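PDB 2YZV: ADP-ribosylglycohydrolase from Thermus thermophilus, which belongs to the ADP-ribosylglycohydrolase family and folds into a compact all-helical domain that holds magnesium ions. Local coordinates for residues L131-A135 with A257-Q261; R162-A167 with D197-L202; K184-L190 with L229-G235. The contacts are given in a common frame with arbitrary orientation. Numbering follows the deposited sequence.

In the fold
Followed from the N terminus, the chain first reaches residues 131-135, whose partner, 257-261, comes 122 residues later; contact 1 thus closes the widest loop, and contacts 2 and 3 are both nested inside it. Helix 162-179 opens contact 2, helix 184-189 opens contact 3, then 197-202 closes the former and 229-235 the latter, so these two cross along the chain. Their nearest atoms remain about 7 Å apart. Contact 1, its centre about 1 Å from that of the molecule, touches both: Leu131 packs on Ala167 of contact 2, Tyr259 on Phe232 of contact 3. Contact 1 joins helix 129-132 to helix 252-267, contact 2 helices 162-179 and 200-209, contact 3 helices 184-189 and 221-234.

Contact 1: L131-A135 with A257-Q261; sequences LMRLA and AVYGQ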
loop_
_atom_site.group_PDB
_atom_site.type_symbol
_atom_site.label_atom_id
_atom_site.label_comp_id
_atom_site.label_asym_id
_atom_site.label_seq_id
_atom_site.Cartn_x
_atom_site.Cartn_y
_atom_site.Cartn_z
ATOM N N LEU A 131 -1.135 3.932 -3.878
ATOM C CA LEU A 131 -1.404 3.419 -2.539
ATOM C C LEU A 131 -0.727 2.091 -2.255
ATOM O O LEU A 131 -0.302 1.832 -1.133
ATOM C CB LEU A 131 -2.907 3.219 -2.336
ATOM C CG LEU A 131 -3.856 4.369 -2.655
ATOM C CD1 LEU A 131 -5.272 3.944 -2.309
ATOM C CD2 LEU A 131 -3.461 5.603 -1.865
ATOM N N MET A 132 -0.643 1.250 -3.277
ATOM C CA MET A 132 -0.079 -0.087 -3.126
ATOM C C MET A 132 1.405 -0.154 -2.810
ATOM O O MET A 132 1.888 -1.179 -2.327
ATOM C CB MET A 132 -0.341 -0.897 -4.397
ATOM C CG MET A 132 0.382 -0.356 -5.613
ATOM S SD MET A 132 0.063 -1.288 -7.122
ATOM C CE MET A 132 1.538 -0.897 -8.071
ATOM N N ARG A 133 2.125 0.934 -3.063
ATOM C CA ARG A 133 3.572 0.959 -2.862
ATOM C C ARG A 133 4.063 1.970 -1.827
ATOM O O ARG A 133 5.271 2.132 -1.652
ATOM C CB ARG A 133 4.246 1.277 -4.203
ATOM C CG ARG A 133 3.949 2.710 -4.677
ATOM C CD ARG A 133 4.379 2.996 -6.117
ATOM N NE ARG A 133 4.084 4.389 -6.459
ATOM C CZ ARG A 133 3.545 4.789 -7.607
ATOM N NH1 ARG A 133 3.234 3.907 -8.549
ATOM N NH2 ARG A 133 3.297 6.076 -7.805
ATOM N N LEU A 134 3.134 2.625 -1.139
ATOM C CA LEU A 134 3.452 3.676 -0.168
ATOM C C LEU A 134 4.352 3.427 1.053
ATOM O O LEU A 134 5.271 4.208 1.304
ATOM C CB LEU A 134 2.149 4.297 0.342
ATOM C CG LEU A 134 1.871 5.790 0.129
ATOM C CD1 LEU A 134 1.066 6.293 1.315
ATOM C CD2 LEU A 134 3.158 6.589 0.001
ATOM N N ALA A 135 4.085 2.366 1.812
ATOM C CA ALA A 135 4.839 2.060 3.033
ATOM C C ALA A 135 6.326 2.429 3.079
ATOM O O ALA A 135 6.769 3.086 4.024
ATOM C CB ALA A 135 4.663 0.585 3.395
ATOM N N ALA A 257 -3.020 -5.305 -0.189
ATOM C CA ALA A 257 -1.745 -4.632 0.057
ATOM C C ALA A 257 -1.912 -3.358 0.876
ATOM O O ALA A 257 -1.078 -3.052 1.728
ATOM C CB ALA A 257 -1.058 -4.312 -1.262
ATOM N N VAL A 258 -2.979 -2.606 0.621
ATOM C CA VAL A 258 -3.207 -1.372 1.372
ATOM C C VAL A 258 -3.580 -1.727 2.808
ATOM O O VAL A 258 -3.056 -1.135 3.752
ATOM C CB VAL A 258 -4.305 -0.514 0.707
ATOM C CG1 VAL A 258 -4.624 0.715 1.561
ATOM C CG2 VAL A 258 -3.820 -0.065 -0.672
ATOM N N TYR A 259 -4.475 -2.699 2.973
ATOM C CA TYR A 259 -4.861 -3.136 4.311
ATOM C C TYR A 259 -3.619 -3.637 5.045
ATOM O O TYR A 259 -3.413 -3.344 6.223
ATOM C CB TYR A 259 -5.881 -4.279 4.242
ATOM C CG TYR A 259 -6.083 -4.965 5.578
ATOM C CD1 TYR A 259 -6.992 -4.470 6.510
ATOM C CD2 TYR A 259 -5.297 -6.060 5.941
ATOM C CE1 TYR A 259 -7.109 -5.041 7.772
ATOM C CE2 TYR A 259 -5.402 -6.638 7.198
ATOM C CZ TYR A 259 -6.308 -6.123 8.111
ATOM O OH TYR A 259 -6.384 -6.661 9.378
ATOM N N GLY A 260 -2.797 -4.401 4.332
ATOM C CA GLY A 260 -1.590 -4.959 4.917
ATOM C C GLY A 260 -0.639 -3.926 5.488
ATOM O O GLY A 260 -0.042 -4.141 6.544
ATOM N N GLN A 261 -0.488 -2.809 4.785
ATOM C CA GLN A 261 0.389 -1.738 5.238
ATOM C C GLN A 261 -0.128 -1.114 6.526
ATOM O O GLN A 261 0.623 -0.938 7.484
ATOM C CB GLN A 261 0.485 -0.647 4.176
ATOM C CG GLN A 261 1.201 -1.071 2.916
ATOM C CD GLN A 261 1.082 -0.030 1.837
ATOM O OE1 GLN A 261 1.667 1.052 1.928
ATOM N NE2 GLN A 261 0.307 -0.342 0.809
#
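A buried helix-to-turn contact at the centre of the all-helical ADP-ribosylglycohydrolase fold pins the chain around the end of helix 129-132 to one face of helix 252-267. The contact is chiefly polar: Gln261, with 83 Å² covered, reaches across with its carboxamide and bonds the backbone on both sides of the turn. Gln261 NE2 donates to Leu131 O at 3.0 Å with an angle of 168°, while Gln261 OE1 accepts from Ala135 N at 2.8 Å. The same amide nitrogen also donates back to Ala257 O, 3.2 Å from Gln261 NE2, one helical turn earlier, which fixes the orientation of the group. Beside it, Val258 supplies the apolar part, and the CA atoms of Met132 and Val258 approach to 5.6 Å. The side chain of Met132 turns from this interface toward helix 57-72 and lies about 5 Å from a bound magnesium ion. Met132 and Ala257 both touch Asp58, a metal ligand, so the contact lies close to the metal site. Arg133 points elsewhere, bonding Gln61, Ala154 and Thr158. The one apolar side-chain pair across the segments is Leu131 CB with Val258 CG2, 3.8 Å.

Contact 2: R162-A167 with D197-L202; sequences REALEA and DLHPAL
Helix 162-167, the first turns of helix 162-179, packs against an extended lead-in, 197-199, that becomes helical from Pro200. The CA atoms of Glu163 and His199 are 5.6 Å apart, those of Glu166 and Leu198 7.1 Å. His199, Arg162 and Glu166 bury the most surface. His199 (phi/psi -56/138, chi1 t, chi2 -75°) is the N-cap: His199 ND1 accepts from Ala201 N at 3.0 Å. Glu163 CB stands over one face of the His199 ring, 4.0 Å from its centroid and 22° off the normal, a CH-pi contact; Glu163 OE2 itself bonds Tyr220. Glu166 (m, t) sends OE1 to His199 N, 2.7 Å at 177°. Arg162, fully extended with chi1 to chi3 all t, lays its guanidinium over the backbone at Leu198-His199. Arg162 NE pairs with Glu166 OE2 at 2.8 Å, and Arg162 NH2 makes weak bonds to Asp197 O (2.9 Å) and Asp197 OD1 (3.3 Å), completing a salt-bridge network. Leu202 (t, p) places CD2 3.2 Å from Glu166 CB and 3.5 Å from Ala167 N. Here the N-capped start of helix 200-209 docks on the first turns of helix 162-179 in the all-helical ADP-ribosylglycohydrolase fold.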
loop_
_atom_site.group_PDB
_atom_site.type_symbol
_atom_site.label_atom_id
_atom_site.label_comp_id
_atom_site.label_asym_id
_atom_site.label_seq_id
_atom_site.Cartn_x
_atom_site.Cartn_y
_atom_site.Cartn_z
ATOM N N ARG A 162 -6.686 14.105 -8.983
ATOM C CA ARG A 162 -6.791 14.719 -7.667
ATOM C C ARG A 162 -7.084 13.731 -6.544
ATOM O O ARG A 162 -6.412 13.743 -5.511
ATOM C CB ARG A 162 -7.882 15.792 -7.659
ATOM C CG ARG A 162 -8.061 16.439 -6.297
ATOM C CD ARG A 162 -9.289 17.327 -6.232
ATOM N NE ARG A 162 -9.369 17.999 -4.939
ATOM C CZ ARG A 162 -10.389 18.747 -4.542
ATOM N NH1 ARG A 162 -11.438 18.927 -5.336
ATOM N NH2 ARG A 162 -10.357 19.322 -3.347
ATOM N N GLU A 163 -8.090 12.884 -6.738
ATOM C CA GLU A 163 -8.466 11.936 -5.698
ATOM C C GLU A 163 -7.404 10.893 -5.392
ATOM O O GLU A 163 -7.347 10.386 -4.275
ATOM C CB GLU A 163 -9.799 11.244 -6.034
ATOM C CG GLU A 163 -9.826 10.481 -7.348
ATOM C CD GLU A 163 -10.348 11.318 -8.502
ATOM O OE1 GLU A 163 -9.737 12.364 -8.806
ATOM O OE2 GLU A 163 -11.372 10.925 -9.109
ATOM N N ALA A 164 -6.568 10.563 -6.373
ATOM C CA ALA A 164 -5.508 9.587 -6.140
ATOM C C ALA A 164 -4.404 10.247 -5.324
ATOM O O ALA A 164 -3.852 9.643 -4.405
ATOM C CB ALA A 164 -4.954 9.072 -7.460
ATOM N N LEU A 165 -4.081 11.491 -5.660
ATOM C CA LEU A 165 -3.054 12.211 -4.923
ATOM C C LEU A 165 -3.490 12.397 -3.468
ATOM O O LEU A 165 -2.716 12.154 -2.546
ATOM C CB LEU A 165 -2.790 13.574 -5.575
ATOM C CG LEU A 165 -2.353 13.492 -7.040
ATOM C CD1 LEU A 165 -1.959 14.876 -7.533
ATOM C CD2 LEU A 165 -1.179 12.534 -7.188
ATOM N N GLU A 166 -4.739 12.809 -3.264
ATOM C CA GLU A 166 -5.241 13.027 -1.910
ATOM C C GLU A 166 -5.362 11.724 -1.119
ATOM O O GLU A 166 -5.105 11.700 0.083
ATOM C CB GLU A 166 -6.597 13.733 -1.954
ATOM C CG GLU A 166 -6.545 15.108 -2.598
ATOM C CD GLU A 166 -7.907 15.762 -2.681
ATOM O OE1 GLU A 166 -8.910 15.025 -2.737
ATOM O OE2 GLU A 166 -7.968 17.009 -2.701
ATOM N N ALA A 167 -5.764 10.646 -1.785
ATOM C CA ALA A 167 -5.893 9.360 -1.102
ATOM C C ALA A 167 -4.519 8.916 -0.609
ATOM O O ALA A 167 -4.396 8.305 0.453
ATOM C CB ALA A 167 -6.475 8.316 -2.047
ATOM N N ASP A 197 -10.724 20.369 2.213
ATOM C CA ASP A 197 -11.142 20.497 0.822
ATOM C C ASP A 197 -10.577 19.345 0.001
ATOM O O ASP A 197 -9.496 19.444 -0.585
ATOM C CB ASP A 197 -10.675 21.839 0.249
ATOM C CG ASP A 197 -11.011 21.992 -1.221
ATOM O OD1 ASP A 197 -12.118 21.581 -1.624
ATOM O OD2 ASP A 197 -10.173 22.533 -1.970
ATOM N N LEU A 198 -11.321 18.245 -0.021
ATOM C CA LEU A 198 -10.918 17.053 -0.752
ATOM C C LEU A 198 -11.919 16.733 -1.852
ATOM O O LEU A 198 -13.044 17.237 -1.855
ATOM C CB LEU A 198 -10.835 15.855 0.200
ATOM C CG LEU A 198 -9.923 15.977 1.423
ATOM C CD1 LEU A 198 -10.109 14.769 2.340
ATOM C CD2 LEU A 198 -8.484 16.086 0.962
ATOM N N HIS A 199 -11.500 15.895 -2.790
ATOM C CA HIS A 199 -12.376 15.473 -3.872
ATOM C C HIS A 199 -13.610 14.866 -3.194
ATOM O O HIS A 199 -13.491 14.140 -2.209
ATOM C CB HIS A 199 -11.648 14.437 -4.730
ATOM C CG HIS A 199 -12.448 13.929 -5.884
ATOM N ND1 HIS A 199 -13.480 13.027 -5.736
ATOM C CD2 HIS A 199 -12.354 14.180 -7.212
ATOM C CE1 HIS A 199 -13.987 12.743 -6.923
ATOM N NE2 HIS A 199 -13.321 13.429 -7.835
ATOM N N PRO A 200 -14.814 15.169 -3.703
ATOM C CA PRO A 200 -16.057 14.649 -3.124
ATOM C C PRO A 200 -16.068 13.161 -2.780
ATOM O O PRO A 200 -16.610 12.765 -1.747
ATOM C CB PRO A 200 -17.103 15.002 -4.181
ATOM C CG PRO A 200 -16.585 16.276 -4.735
ATOM C CD PRO A 200 -15.098 16.015 -4.876
ATOM N N ALA A 201 -15.481 12.338 -3.645
ATOM C CA ALA A 201 -15.453 10.898 -3.409
ATOM C C ALA A 201 -14.615 10.562 -2.183
ATOM O O ALA A 201 -14.992 9.712 -1.370
ATOM C CB ALA A 201 -14.899 10.175 -4.632
ATOM N N LEU A 202 -13.478 11.234 -2.046
ATOM C CA LEU A 202 -12.602 10.987 -0.912
ATOM C C LEU A 202 -13.224 11.585 0.345
ATOM O O LEU A 202 -13.087 11.039 1.436
ATOM C CB LEU A 202 -11.220 11.593 -1.168
ATOM C CG LEU A 202 -10.141 11.240 -0.144
ATOM C CD1 LEU A 202 -10.013 9.732 -0.021
ATOM C CD2 LEU A 202 -8.825 11.856 -0.568
#

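Contact 3: K184-L190 with L229-G235; sequences KEALLAL and LWAFARG
Helix 184-189 and the last turns of helix 221-234 (residues 229-234) run nearly antiparallel, with 156° between the N-to-C directions of these segments, a signed crossing angle of -156° and a closest axis approach of 10.9 Å. Both end at the close of a helix: Leu190 leaves helical geometry with positive phi (44/41), Gly235 with phi/psi -74/135. The register is set by Leu188 opposite Leu229, CA to CA 7.3 Å. The main bump is the Phe232 ring (chi1 t, chi2 56°), which enters a hollow walled by Lys184, Leu187 and Leu188. Lys184 CE covers one face, 3.9 Å from the Phe232 ring centroid and 15° off the normal, a CH-pi contact; Leu188 CD2 meets the ring edge, 4.0 Å from Phe232 CD2; Leu187 CD1 sits 3.9 Å from Phe232 CE2. Leu188 (m, t) is the answering bump: Leu188 CD1 rests 3.7 Å from Ala233 CB, where the small alanine leaves room, and Leu188 CD2 lies 4.0 Å from Leu229 CD2. At the other end Leu190 (m, t) meets Leu229, CD1 to CD1 4.3 Å. Lys184 (t, t, m, t) stretches past the ring to the C-terminal end of helix 221-234. Lys184 NZ donates to Phe232 O at 2.8 Å and also lies 4.7 Å from the Phe232 ring centroid, 17° off its normal, a cation-pi contact. Tyr267 OH also bonds Lys184 NZ. Helix 252-267 flanks the pair, with Tyr266 edge-to-face with Phe232 and touching Leu187, while Val170, Trp173 and Leu174 of helix 162-179 pack on Leu190.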
loop_
_atom_site.group_PDB
_atom_site.type_symbol
_atom_site.label_atom_id
_atom_site.label_comp_id
_atom_site.label_asym_id
_atom_site.label_seq_id
_atom_site.Cartn_x
_atom_site.Cartn_y
_atom_site.Cartn_z
ATOM N N LYS A 184 -6.727 2.595 17.004
ATOM C CA LYS A 184 -7.613 2.386 15.863
ATOM C C LYS A 184 -8.672 3.477 15.742
ATOM O O LYS A 184 -8.950 3.957 14.644
ATOM C CB LYS A 184 -8.291 1.013 15.955
ATOM C CG LYS A 184 -9.240 0.727 14.794
ATOM C CD LYS A 184 -9.813 -0.690 14.835
ATOM C CE LYS A 184 -8.760 -1.738 14.523
ATOM N NZ LYS A 184 -9.379 -3.087 14.367
ATOM N N GLU A 185 -9.259 3.878 16.867
ATOM C CA GLU A 185 -10.289 4.910 16.844
ATOM C C GLU A 185 -9.778 6.230 16.267
ATOM O O GLU A 185 -10.484 6.900 15.516
ATOM C CB GLU A 185 -10.845 5.141 18.256
ATOM C CG GLU A 185 -9.773 5.412 19.298
ATOM C CD GLU A 185 -9.343 4.164 20.061
ATOM O OE1 GLU A 185 -9.323 3.057 19.473
ATOM O OE2 GLU A 185 -9.007 4.294 21.259
ATOM N N ALA A 186 -8.551 6.602 16.616
ATOM C CA ALA A 186 -7.962 7.843 16.123
ATOM C C ALA A 186 -7.688 7.745 14.625
ATOM O O ALA A 186 -7.922 8.697 13.877
ATOM C CB ALA A 186 -6.666 8.139 16.872
ATOM N N LEU A 187 -7.190 6.591 14.194
ATOM C CA LEU A 187 -6.893 6.375 12.780
ATOM C C LEU A 187 -8.157 6.492 11.939
ATOM O O LEU A 187 -8.177 7.190 10.923
ATOM C CB LEU A 187 -6.253 4.996 12.586
ATOM C CG LEU A 187 -4.890 4.862 13.280
ATOM C CD1 LEU A 187 -4.442 3.407 13.300
ATOM C CD2 LEU A 187 -3.864 5.742 12.560
ATOM N N LEU A 188 -9.221 5.822 12.369
ATOM C CA LEU A 188 -10.478 5.861 11.630
ATOM C C LEU A 188 -11.185 7.214 11.682
ATOM O O LEU A 188 -11.947 7.546 10.780
ATOM C CB LEU A 188 -11.415 4.759 12.140
ATOM C CG LEU A 188 -10.854 3.342 11.997
ATOM C CD1 LEU A 188 -11.807 2.344 12.645
ATOM C CD2 LEU A 188 -10.644 3.018 10.518
ATOM N N ALA A 189 -10.923 8.002 12.722
ATOM C CA ALA A 189 -11.558 9.309 12.843
ATOM C C ALA A 189 -11.009 10.290 11.804
ATOM O O ALA A 189 -11.688 11.248 11.437
ATOM C CB ALA A 189 -11.373 9.859 14.257
ATOM N N LEU A 190 -9.781 10.051 11.340
ATOM C CA LEU A 190 -9.174 10.889 10.304
ATOM C C LEU A 190 -9.396 12.376 10.564
ATOM O O LEU A 190 -9.652 13.144 9.636
ATOM C CB LEU A 190 -9.781 10.516 8.945
ATOM C CG LEU A 190 -9.459 9.094 8.467
ATOM C CD1 LEU A 190 -10.505 8.589 7.482
ATOM C CD2 LEU A 190 -8.073 9.095 7.833
ATOM N N LEU A 229 -9.884 0.463 4.846
ATOM C CA LEU A 229 -10.309 1.023 6.123
ATOM C C LEU A 229 -11.455 0.206 6.721
ATOM O O LEU A 229 -11.527 0.023 7.933
ATOM C CB LEU A 229 -10.727 2.486 5.956
ATOM C CG LEU A 229 -9.571 3.470 5.760
ATOM C CD1 LEU A 229 -10.118 4.854 5.443
ATOM C CD2 LEU A 229 -8.713 3.514 7.024
ATOM N N TRP A 230 -12.353 -0.281 5.871
ATOM C CA TRP A 230 -13.467 -1.095 6.342
ATOM C C TRP A 230 -12.938 -2.389 6.963
ATOM O O TRP A 230 -13.345 -2.779 8.055
ATOM C CB TRP A 230 -14.393 -1.433 5.171
ATOM C CG TRP A 230 -15.340 -2.549 5.461
ATOM C CD1 TRP A 230 -16.488 -2.487 6.202
ATOM C CD2 TRP A 230 -15.201 -3.913 5.047
ATOM N NE1 TRP A 230 -17.071 -3.730 6.275
ATOM C CE2 TRP A 230 -16.302 -4.625 5.575
ATOM C CE3 TRP A 230 -14.250 -4.604 4.282
ATOM C CZ2 TRP A 230 -16.479 -5.999 5.364
ATOM C CZ3 TRP A 230 -14.427 -5.972 4.069
ATOM C CH2 TRP A 230 -15.535 -6.652 4.611
ATOM N N ALA A 231 -12.026 -3.052 6.259
ATOM C CA ALA A 231 -11.456 -4.306 6.742
ATOM C C ALA A 231 -10.704 -4.085 8.046
ATOM O O ALA A 231 -10.727 -4.929 8.943
ATOM C CB ALA A 231 -10.522 -4.898 5.685
ATOM N N PHE A 232 -10.034 -2.941 8.146
ATOM C CA PHE A 232 -9.282 -2.610 9.348
ATOM C C PHE A 232 -10.250 -2.364 10.507
ATOM O O PHE A 232 -10.021 -2.817 11.628
ATOM C CB PHE A 232 -8.412 -1.370 9.087
ATOM C CG PHE A 232 -7.576 -0.944 10.265
ATOM C CD1 PHE A 232 -6.684 -1.829 10.866
ATOM C CD2 PHE A 232 -7.655 0.358 10.750
ATOM C CE1 PHE A 232 -5.880 -1.420 11.937
ATOM C CE2 PHE A 232 -6.859 0.778 11.818
ATOM C CZ PHE A 232 -5.968 -0.114 12.412
ATOM N N ALA A 233 -11.342 -1.666 10.224
ATOM C CA ALA A 233 -12.333 -1.366 11.255
ATOM C C ALA A 233 -13.036 -2.613 11.786
ATOM O O ALA A 233 -13.262 -2.742 12.993
ATOM C CB ALA A 233 -13.363 -0.387 10.709
ATOM N N ARG A 234 -13.377 -3.538 10.894
ATOM C CA ARG A 234 -14.091 -4.741 11.307
ATOM C C ARG A 234 -13.216 -5.896 11.785
ATOM O O ARG A 234 -13.662 -6.717 12.587
ATOM C CB ARG A 234 -15.001 -5.225 10.176
ATOM C CG ARG A 234 -15.991 -4.179 9.680
ATOM C CD ARG A 234 -16.785 -3.553 10.823
ATOM N NE ARG A 234 -17.679 -2.512 10.325
ATOM C CZ ARG A 234 -18.115 -1.490 11.055
ATOM N NH1 ARG A 234 -17.742 -1.372 12.322
ATOM N NH2 ARG A 234 -18.901 -0.573 10.505
ATOM N N GLY A 235 -11.985 -5.974 11.292
ATOM C CA GLY A 235 -11.099 -7.045 11.713
ATOM C C GLY A 235 -10.604 -6.807 13.126
ATOM O O GLY A 235 -10.214 -5.693 13.469
#